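PDB 3C26: putative acetyltransferase Ta0821 from Thermoplasma acidophilum DSM 1728, which probably transfers an acyl group, most likely acetyl from acetyl-CoA as in many GNAT-family enzymes, to an acceptor substrate. Local coordinates for residues A[14-19]-A[56-61]; A[68-73]-A[94-99]. All coordinates share one frame; numbering follows the deposited sequence.

Interaction 1: A[14-19]-A[56-61]; sequences SDIDEI and WVNDGS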
ATOM      1  N   SER A  14     -29.875 -21.304   1.141  1.00 27.49           N
ATOM      2  CA  SER A  14     -30.341 -21.201  -0.232  1.00 27.19           C
ATOM      3  C   SER A  14     -29.763 -19.967  -0.900  1.00 26.95           C
ATOM      4  O   SER A  14     -29.804 -19.839  -2.131  1.00 25.47           O
ATOM      5  CB  SER A  14     -31.871 -21.203  -0.325  1.00 28.01           C
ATOM      6  OG  SER A  14     -32.432 -20.102   0.349  1.00 30.75           O
ATOM      7  N   ASP A  15     -29.161 -19.099  -0.077  1.00 25.69           N
ATOM      8  CA  ASP A  15     -28.560 -17.836  -0.542  1.00 24.76           C
ATOM      9  C   ASP A  15     -27.088 -18.008  -0.864  1.00 24.54           C
ATOM     10  O   ASP A  15     -26.467 -17.111  -1.423  1.00 23.59           O
ATOM     11  CB  ASP A  15     -28.646 -16.734   0.542  1.00 25.74           C
ATOM     12  CG  ASP A  15     -30.070 -16.372   0.921  1.00 23.97           C
ATOM     13  OD1 ASP A  15     -30.924 -16.289   0.033  1.00 25.37           O
ATOM     14  OD2 ASP A  15     -30.316 -16.094   2.112  1.00 22.35           O
ATOM     15  N   ILE A  16     -26.537 -19.175  -0.540  1.00 24.22           N
ATOM     16  CA  ILE A  16     -25.078 -19.386  -0.627  1.00 23.92           C
ATOM     17  C   ILE A  16     -24.500 -19.221  -2.032  1.00 23.51           C
ATOM     18  O   ILE A  16     -23.441 -18.641  -2.205  1.00 21.42           O
ATOM     19  CB  ILE A  16     -24.613 -20.714  -0.012  1.00 24.66           C
ATOM     20  CG1 ILE A  16     -24.918 -20.703   1.493  1.00 27.38           C
ATOM     21  CG2 ILE A  16     -23.100 -20.883  -0.126  1.00 23.78           C
ATOM     22  CD1 ILE A  16     -24.495 -22.034   2.253  1.00 31.39           C
ATOM     23  N   ASP A  17     -25.198 -19.728  -3.031  1.00 23.21           N
ATOM     24  CA  ASP A  17     -24.661 -19.641  -4.388  1.00 24.33           C
ATOM     25  C   ASP A  17     -24.527 -18.187  -4.837  1.00 23.54           C
ATOM     26  O   ASP A  17     -23.593 -17.807  -5.532  1.00 23.08           O
ATOM     27  CB  ASP A  17     -25.505 -20.422  -5.388  1.00 25.30           C
ATOM     28  CG  ASP A  17     -25.091 -21.870  -5.512  1.00 27.12           C
ATOM     29  OD1 ASP A  17     -24.066 -22.289  -4.925  1.00 28.82           O
ATOM     30  OD2 ASP A  17     -25.801 -22.591  -6.252  1.00 31.08           O
ATOM     31  N   GLU A  18     -25.454 -17.359  -4.371  1.00 23.82           N
ATOM     32  CA  GLU A  18     -25.458 -15.943  -4.730  1.00 22.81           C
ATOM     33  C   GLU A  18     -24.397 -15.244  -3.929  1.00 21.75           C
ATOM     34  O   GLU A  18     -23.594 -14.521  -4.457  1.00 19.96           O
ATOM     35  CB  GLU A  18     -26.832 -15.313  -4.527  1.00 23.59           C
ATOM     36  CG  GLU A  18     -27.785 -15.728  -5.635  1.00 24.75           C
ATOM     37  CD  GLU A  18     -29.230 -15.626  -5.272  1.00 27.31           C
ATOM     38  OE1 GLU A  18     -29.752 -16.513  -4.550  1.00 29.69           O
ATOM     39  OE2 GLU A  18     -29.879 -14.682  -5.755  1.00 31.66           O
ATOM     40  N   ILE A  19     -24.375 -15.565  -2.647  1.00 22.08           N
ATOM     41  CA  ILE A  19     -23.454 -14.972  -1.706  1.00 22.47           C
ATOM     42  C   ILE A  19     -21.995 -15.178  -2.131  1.00 22.69           C
ATOM     43  O   ILE A  19     -21.152 -14.296  -1.970  1.00 21.12           O
ATOM     44  CB  ILE A  19     -23.658 -15.493  -0.254  1.00 22.37           C
ATOM     45  CG1 ILE A  19     -24.984 -14.927   0.318  1.00 24.25           C
ATOM     46  CG2 ILE A  19     -22.460 -15.079   0.598  1.00 21.73           C
ATOM     47  CD1 ILE A  19     -25.469 -15.521   1.717  1.00 21.65           C
ATOM     48  N   TRP A  56     -20.493 -19.529   8.217  1.00 23.04           N
ATOM     49  CA  TRP A  56     -21.246 -18.480   8.873  1.00 23.24           C
ATOM     50  C   TRP A  56     -22.692 -18.476   8.481  1.00 23.94           C
ATOM     51  O   TRP A  56     -23.542 -18.332   9.328  1.00 23.72           O
ATOM     52  CB  TRP A  56     -20.683 -17.092   8.523  1.00 23.45           C
ATOM     53  CG  TRP A  56     -19.358 -16.757   9.200  1.00 21.69           C
ATOM     54  CD1 TRP A  56     -18.824 -17.369  10.296  1.00 23.52           C
ATOM     55  CD2 TRP A  56     -18.492 -15.664   8.898  1.00 21.67           C
ATOM     56  NE1 TRP A  56     -17.674 -16.742  10.675  1.00 23.01           N
ATOM     57  CE2 TRP A  56     -17.439 -15.696   9.823  1.00 20.43           C
ATOM     58  CE3 TRP A  56     -18.503 -14.654   7.924  1.00 24.54           C
ATOM     59  CZ2 TRP A  56     -16.405 -14.756   9.811  1.00 21.21           C
ATOM     60  CZ3 TRP A  56     -17.456 -13.730   7.917  1.00 19.72           C
ATOM     61  CH2 TRP A  56     -16.452 -13.774   8.856  1.00 18.85           C
ATOM     62  N   VAL A  57     -22.931 -18.534   7.167  1.00 24.33           N
ATOM     63  CA  VAL A  57     -24.296 -18.531   6.599  1.00 24.99           C
ATOM     64  C   VAL A  57     -25.083 -19.687   7.176  1.00 25.56           C
ATOM     65  O   VAL A  57     -26.228 -19.552   7.589  1.00 24.26           O
ATOM     66  CB  VAL A  57     -24.332 -18.582   5.015  1.00 25.42           C
ATOM     67  CG1 VAL A  57     -25.765 -18.704   4.517  1.00 23.76           C
ATOM     68  CG2 VAL A  57     -23.626 -17.344   4.410  1.00 23.83           C
ATOM     69  N   ASN A  58     -24.426 -20.831   7.230  1.00 27.06           N
ATOM     70  CA  ASN A  58     -25.040 -22.059   7.763  1.00 26.92           C
ATOM     71  C   ASN A  58     -25.306 -22.001   9.268  1.00 27.91           C
ATOM     72  O   ASN A  58     -26.211 -22.656   9.762  1.00 26.59           O
ATOM     73  CB  ASN A  58     -24.192 -23.281   7.414  1.00 27.13           C
ATOM     74  CG  ASN A  58     -24.403 -23.736   5.980  1.00 27.40           C
ATOM     75  OD1 ASN A  58     -25.519 -23.716   5.496  1.00 30.08           O
ATOM     76  ND2 ASN A  58     -23.354 -24.227   5.337  1.00 30.19           N
ATOM     77  N   ASP A  59     -24.526 -21.181   9.972  1.00 28.90           N
ATOM     78  CA  ASP A  59     -24.654 -21.050  11.446  1.00 29.79           C
ATOM     79  C   ASP A  59     -25.703 -20.001  11.804  1.00 29.17           C
ATOM     80  O   ASP A  59     -26.018 -19.793  12.961  1.00 29.16           O
ATOM     81  CB  ASP A  59     -23.355 -20.589  12.116  1.00 31.14           C
ATOM     82  CG  ASP A  59     -22.231 -21.613  12.046  1.00 36.19           C
ATOM     83  OD1 ASP A  59     -22.468 -22.795  11.680  1.00 40.92           O
ATOM     84  OD2 ASP A  59     -21.079 -21.198  12.375  1.00 41.25           O
ATOM     85  N   GLY A  60     -26.180 -19.285  10.801  1.00 27.64           N
ATOM     86  CA  GLY A  60     -27.164 -18.211  11.030  1.00 27.13           C
ATOM     87  C   GLY A  60     -26.616 -16.860  11.456  1.00 25.99           C
ATOM     88  O   GLY A  60     -27.335 -16.066  12.028  1.00 26.62           O
ATOM     89  N   SER A  61     -25.346 -16.586  11.171  1.00 24.32           N
ATOM     90  CA  SER A  61     -24.715 -15.353  11.641  1.00 24.06           C
ATOM     91  C   SER A  61     -24.595 -14.352  10.527  1.00 23.39           C
ATOM     92  O   SER A  61     -24.082 -13.237  10.713  1.00 23.82           O
ATOM     93  CB  SER A  61     -23.345 -15.631  12.280  1.00 23.89           C
ATOM     94  OG  SER A  61     -22.488 -16.250  11.364  1.00 24.86           O
TER
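Ile16 and Val57 meet because their first torsions turn different branches into the interface between two helices. In Ile16 the longer branch stands beside its own backbone N (chi1 -64°), whereas Val57 has CG1 anti to its N and CG2 beside it (chi1 175°), so that its two methyls can serve two neighbours. Ile16 and Val57 run alongside one another, pointing opposite ways, with Ile16 CG1 3.7 Å from Val57 CG1. The other methyl, Val57 CG2, is met tip to tip by Ile19 CD1, again at 3.7 Å. Ile16 and Ile19, almost one helical turn apart, thus share one valine, whose short branched side chain lets the helices come close: the CA atoms of Ile16 and Val57 are 7.3 Å apart. At the solvent side Asn58 lies across Ile16, nearly perpendicular, its OD1 3.8 Å from Ile16 CD1; a polar amide suits this exposed margin. An alanine in place of Ile16 would probably leave Val57 CG1 without its packing mate and the Asn58 amide without the CD1 methyl that lies against it.

The contact joins helix 16-19 to the C-terminal end of helix 45-58, where Gly60, at positive phi, closes a Schellman motif and the chain turns into strand 62-67. Ile19 also packs on Ile53 and Thr74, and Val57 on Val62, while Asp15 forms a salt bridge with Arg66. No hydrogen bond links 14-19 to 56-61. Their association therefore rests on buried aliphatic surface and the fit of branched shapes.

Interaction 2: A[68-73]-A[94-99]; sequences SGRPVA and PEYRGS
Val72 packs over the ring of Tyr96, joining strand 70-79 of the GNAT fold to the loop between strand 85-92 and helix 101-113. This loop and the start of the helix correspond to the family's pyrophosphate-binding loop, which holds acetyl-CoA, and probably play that part here.

Nonpolar contact dominates. Val72 CB makes a CH-pi contact over one face of the Tyr96 ring, 4.0 Å from its centroid and 15° off the normal. With CG1 placed beside the backbone N of Val72, that methyl reaches the phenol end, 3.5 Å from Tyr96 CZ and 3.3 Å from Tyr96 OH. A compact branched residue suits a site roofed by a flat ring, and Leu101 of the following helix touches both partners. Tyrosine suits its half-covered position, since the ring can lie on the valine while its hydroxyl extends toward the strand's exposed beginning.

Polar proximity is looser. The Arg70 side chain, bent at chi3, runs nearly perpendicular to that of Tyr96 and brings NH1 to 4.1 Å from Tyr96 OH, a distance that implies proximity rather than a bond. The hydroxyl faces the rim of the guanidinium, whose plane is turned 31° from the ring.

Hydrogen bonds within the loop fix the stretch that carries the tyrosine. Residues 96-99 form a type II turn, with Gly98 at the position of positive phi, where a CB would press on the Arg97 carbonyl. Tyr96 O accepts from Ser99 N at 3.1 Å and also from Ser99 OG, at a short modelled distance of 2.5 Å, in the carbonyl plane with a C=O...OG angle of 148°.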
ATOM      1  N   SER A  68     -36.486  -8.297  -3.877  1.00 31.63           N
ATOM      2  CA  SER A  68     -37.420  -9.306  -4.371  1.00 31.91           C
ATOM      3  C   SER A  68     -36.936 -10.719  -4.038  1.00 31.13           C
ATOM      4  O   SER A  68     -36.908 -11.617  -4.884  1.00 30.43           O
ATOM      5  CB  SER A  68     -37.633  -9.149  -5.876  1.00 32.63           C
ATOM      6  OG  SER A  68     -37.729  -7.767  -6.242  1.00 34.46           O
ATOM      7  N   GLY A  69     -36.528 -10.867  -2.776  1.00 30.62           N
ATOM      8  CA  GLY A  69     -36.136 -12.152  -2.195  1.00 29.02           C
ATOM      9  C   GLY A  69     -34.722 -12.548  -2.522  1.00 28.28           C
ATOM     10  O   GLY A  69     -34.214 -13.536  -1.994  1.00 28.21           O
ATOM     11  N   ARG A  70     -34.096 -11.787  -3.417  1.00 27.36           N
ATOM     12  CA  ARG A  70     -32.718 -12.095  -3.850  1.00 27.21           C
ATOM     13  C   ARG A  70     -31.699 -11.390  -2.990  1.00 24.70           C
ATOM     14  O   ARG A  70     -31.794 -10.201  -2.813  1.00 24.10           O
ATOM     15  CB  ARG A  70     -32.458 -11.710  -5.320  1.00 28.14           C
ATOM     16  CG  ARG A  70     -33.097 -12.616  -6.383  1.00 33.42           C
ATOM     17  CD  ARG A  70     -32.885 -12.028  -7.800  1.00 38.43           C
ATOM     18  NE  ARG A  70     -33.692 -10.823  -8.022  1.00 42.42           N
ATOM     19  CZ  ARG A  70     -33.242  -9.581  -7.917  1.00 45.04           C
ATOM     20  NH1 ARG A  70     -31.963  -9.336  -7.606  1.00 47.31           N
ATOM     21  NH2 ARG A  70     -34.086  -8.581  -8.115  1.00 45.90           N
ATOM     22  N   PRO A  71     -30.726 -12.125  -2.445  1.00 22.88           N
ATOM     23  CA  PRO A  71     -29.721 -11.424  -1.642  1.00 22.34           C
ATOM     24  C   PRO A  71     -28.800 -10.536  -2.482  1.00 23.02           C
ATOM     25  O   PRO A  71     -28.353 -10.968  -3.546  1.00 22.33           O
ATOM     26  CB  PRO A  71     -28.939 -12.553  -0.991  1.00 22.23           C
ATOM     27  CG  PRO A  71     -29.127 -13.726  -1.881  1.00 22.07           C
ATOM     28  CD  PRO A  71     -30.500 -13.580  -2.476  1.00 22.82           C
ATOM     29  N   VAL A  72     -28.551  -9.296  -2.018  1.00 22.17           N
ATOM     30  CA  VAL A  72     -27.660  -8.379  -2.763  1.00 22.38           C
ATOM     31  C   VAL A  72     -26.422  -7.895  -1.946  1.00 22.10           C
ATOM     32  O   VAL A  72     -25.449  -7.358  -2.486  1.00 21.26           O
ATOM     33  CB  VAL A  72     -28.452  -7.165  -3.412  1.00 21.82           C
ATOM     34  CG1 VAL A  72     -29.562  -7.670  -4.392  1.00 20.15           C
ATOM     35  CG2 VAL A  72     -29.021  -6.228  -2.334  1.00 22.12           C
ATOM     36  N   ALA A  73     -26.472  -8.133  -0.645  1.00 21.88           N
ATOM     37  CA  ALA A  73     -25.386  -7.732   0.285  1.00 21.07           C
ATOM     38  C   ALA A  73     -25.396  -8.623   1.517  1.00 21.99           C
ATOM     39  O   ALA A  73     -26.455  -9.182   1.929  1.00 23.11           O
ATOM     40  CB  ALA A  73     -25.528  -6.284   0.716  1.00 20.91           C
ATOM     41  N   PRO A  94     -21.602  -7.823  -7.331  1.00 25.79           N
ATOM     42  CA  PRO A  94     -20.739  -6.901  -8.070  1.00 26.69           C
ATOM     43  C   PRO A  94     -21.447  -5.830  -8.893  1.00 26.42           C
ATOM     44  O   PRO A  94     -20.879  -4.777  -9.163  1.00 27.03           O
ATOM     45  CB  PRO A  94     -19.915  -7.825  -8.944  1.00 27.04           C
ATOM     46  CG  PRO A  94     -20.016  -9.114  -8.313  1.00 27.65           C
ATOM     47  CD  PRO A  94     -21.348  -9.209  -7.701  1.00 26.14           C
ATOM     48  N   GLU A  95     -22.697  -6.079  -9.218  1.00 26.07           N
ATOM     49  CA  GLU A  95     -23.551  -5.083  -9.940  1.00 26.48           C
ATOM     50  C   GLU A  95     -23.904  -3.879  -9.090  1.00 26.20           C
ATOM     51  O   GLU A  95     -24.382  -2.870  -9.595  1.00 24.57           O
ATOM     52  CB  GLU A  95     -24.880  -5.721 -10.363  1.00 27.46           C
ATOM     53  CG  GLU A  95     -24.735  -6.731 -11.415  1.00 31.79           C
ATOM     54  CD  GLU A  95     -24.741  -6.106 -12.776  1.00 39.51           C
ATOM     55  OE1 GLU A  95     -25.840  -5.642 -13.200  1.00 43.44           O
ATOM     56  OE2 GLU A  95     -23.657  -6.092 -13.424  1.00 43.11           O
ATOM     57  N   TYR A  96     -23.651  -3.978  -7.786  1.00 24.65           N
ATOM     58  CA  TYR A  96     -24.110  -2.936  -6.853  1.00 25.47           C
ATOM     59  C   TYR A  96     -22.963  -2.130  -6.256  1.00 27.44           C
ATOM     60  O   TYR A  96     -23.121  -1.339  -5.317  1.00 27.81           O
ATOM     61  CB  TYR A  96     -24.908  -3.565  -5.715  1.00 25.21           C
ATOM     62  CG  TYR A  96     -26.233  -4.184  -6.116  1.00 24.46           C
ATOM     63  CD1 TYR A  96     -26.296  -5.401  -6.807  1.00 25.32           C
ATOM     64  CD2 TYR A  96     -27.437  -3.557  -5.796  1.00 25.96           C
ATOM     65  CE1 TYR A  96     -27.523  -5.957  -7.153  1.00 25.18           C
ATOM     66  CE2 TYR A  96     -28.647  -4.114  -6.147  1.00 25.70           C
ATOM     67  CZ  TYR A  96     -28.689  -5.308  -6.813  1.00 24.85           C
ATOM     68  OH  TYR A  96     -29.935  -5.845  -7.143  1.00 26.78           O
ATOM     69  N   ARG A  97     -21.791  -2.333  -6.816  1.00 29.33           N
ATOM     70  CA  ARG A  97     -20.619  -1.568  -6.364  1.00 31.45           C
ATOM     71  C   ARG A  97     -20.865  -0.086  -6.603  1.00 32.00           C
ATOM     72  O   ARG A  97     -21.392   0.311  -7.645  1.00 32.45           O
ATOM     73  CB  ARG A  97     -19.335  -2.006  -7.085  1.00 31.47           C
ATOM     74  CG  ARG A  97     -18.967  -3.403  -6.817  1.00 34.09           C
ATOM     75  CD  ARG A  97     -17.714  -3.805  -7.556  1.00 40.36           C
ATOM     76  NE  ARG A  97     -18.008  -3.927  -8.974  1.00 43.29           N
ATOM     77  CZ  ARG A  97     -17.215  -4.522  -9.844  1.00 47.76           C
ATOM     78  NH1 ARG A  97     -16.087  -5.083  -9.425  1.00 50.50           N
ATOM     79  NH2 ARG A  97     -17.561  -4.577 -11.121  1.00 47.64           N
ATOM     80  N   GLY A  98     -20.481   0.727  -5.622  1.00 34.00           N
ATOM     81  CA  GLY A  98     -20.622   2.189  -5.740  1.00 34.19           C
ATOM     82  C   GLY A  98     -21.983   2.658  -5.268  1.00 34.62           C
ATOM     83  O   GLY A  98     -22.266   3.845  -5.191  1.00 34.87           O
ATOM     84  N   SER A  99     -22.843   1.698  -4.962  1.00 34.69           N
ATOM     85  CA  SER A  99     -24.168   2.033  -4.437  1.00 34.34           C
ATOM     86  C   SER A  99     -24.015   2.389  -2.965  1.00 33.64           C
ATOM     87  O   SER A  99     -22.912   2.548  -2.464  1.00 32.82           O
ATOM     88  CB  SER A  99     -25.130   0.863  -4.560  1.00 34.21           C
ATOM     89  OG  SER A  99     -24.714  -0.196  -3.710  1.00 37.12           O
TER

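How the interactions relate
Interactions 1 and 2 follow one another along the chain, and their centres lie about 15 Å apart. They touch through Pro71: Glu18 OE2 approaches Pro71 CD at 3.5 Å, and Asp15 OD1 packs on the same proline. Strand 70-79 is common ground, since Ile19 of interaction 1 rests on Thr74 and interaction 2 begins on that strand. The first is the more buried, joining two helices by aliphatic branches with one amide at its margin. Interaction 2, between a strand and a loop, is partly exposed; there an aromatic face replaces the aliphatic branches touching side by side and end to end, and an exposed arginine comes near a phenol hydroxyl.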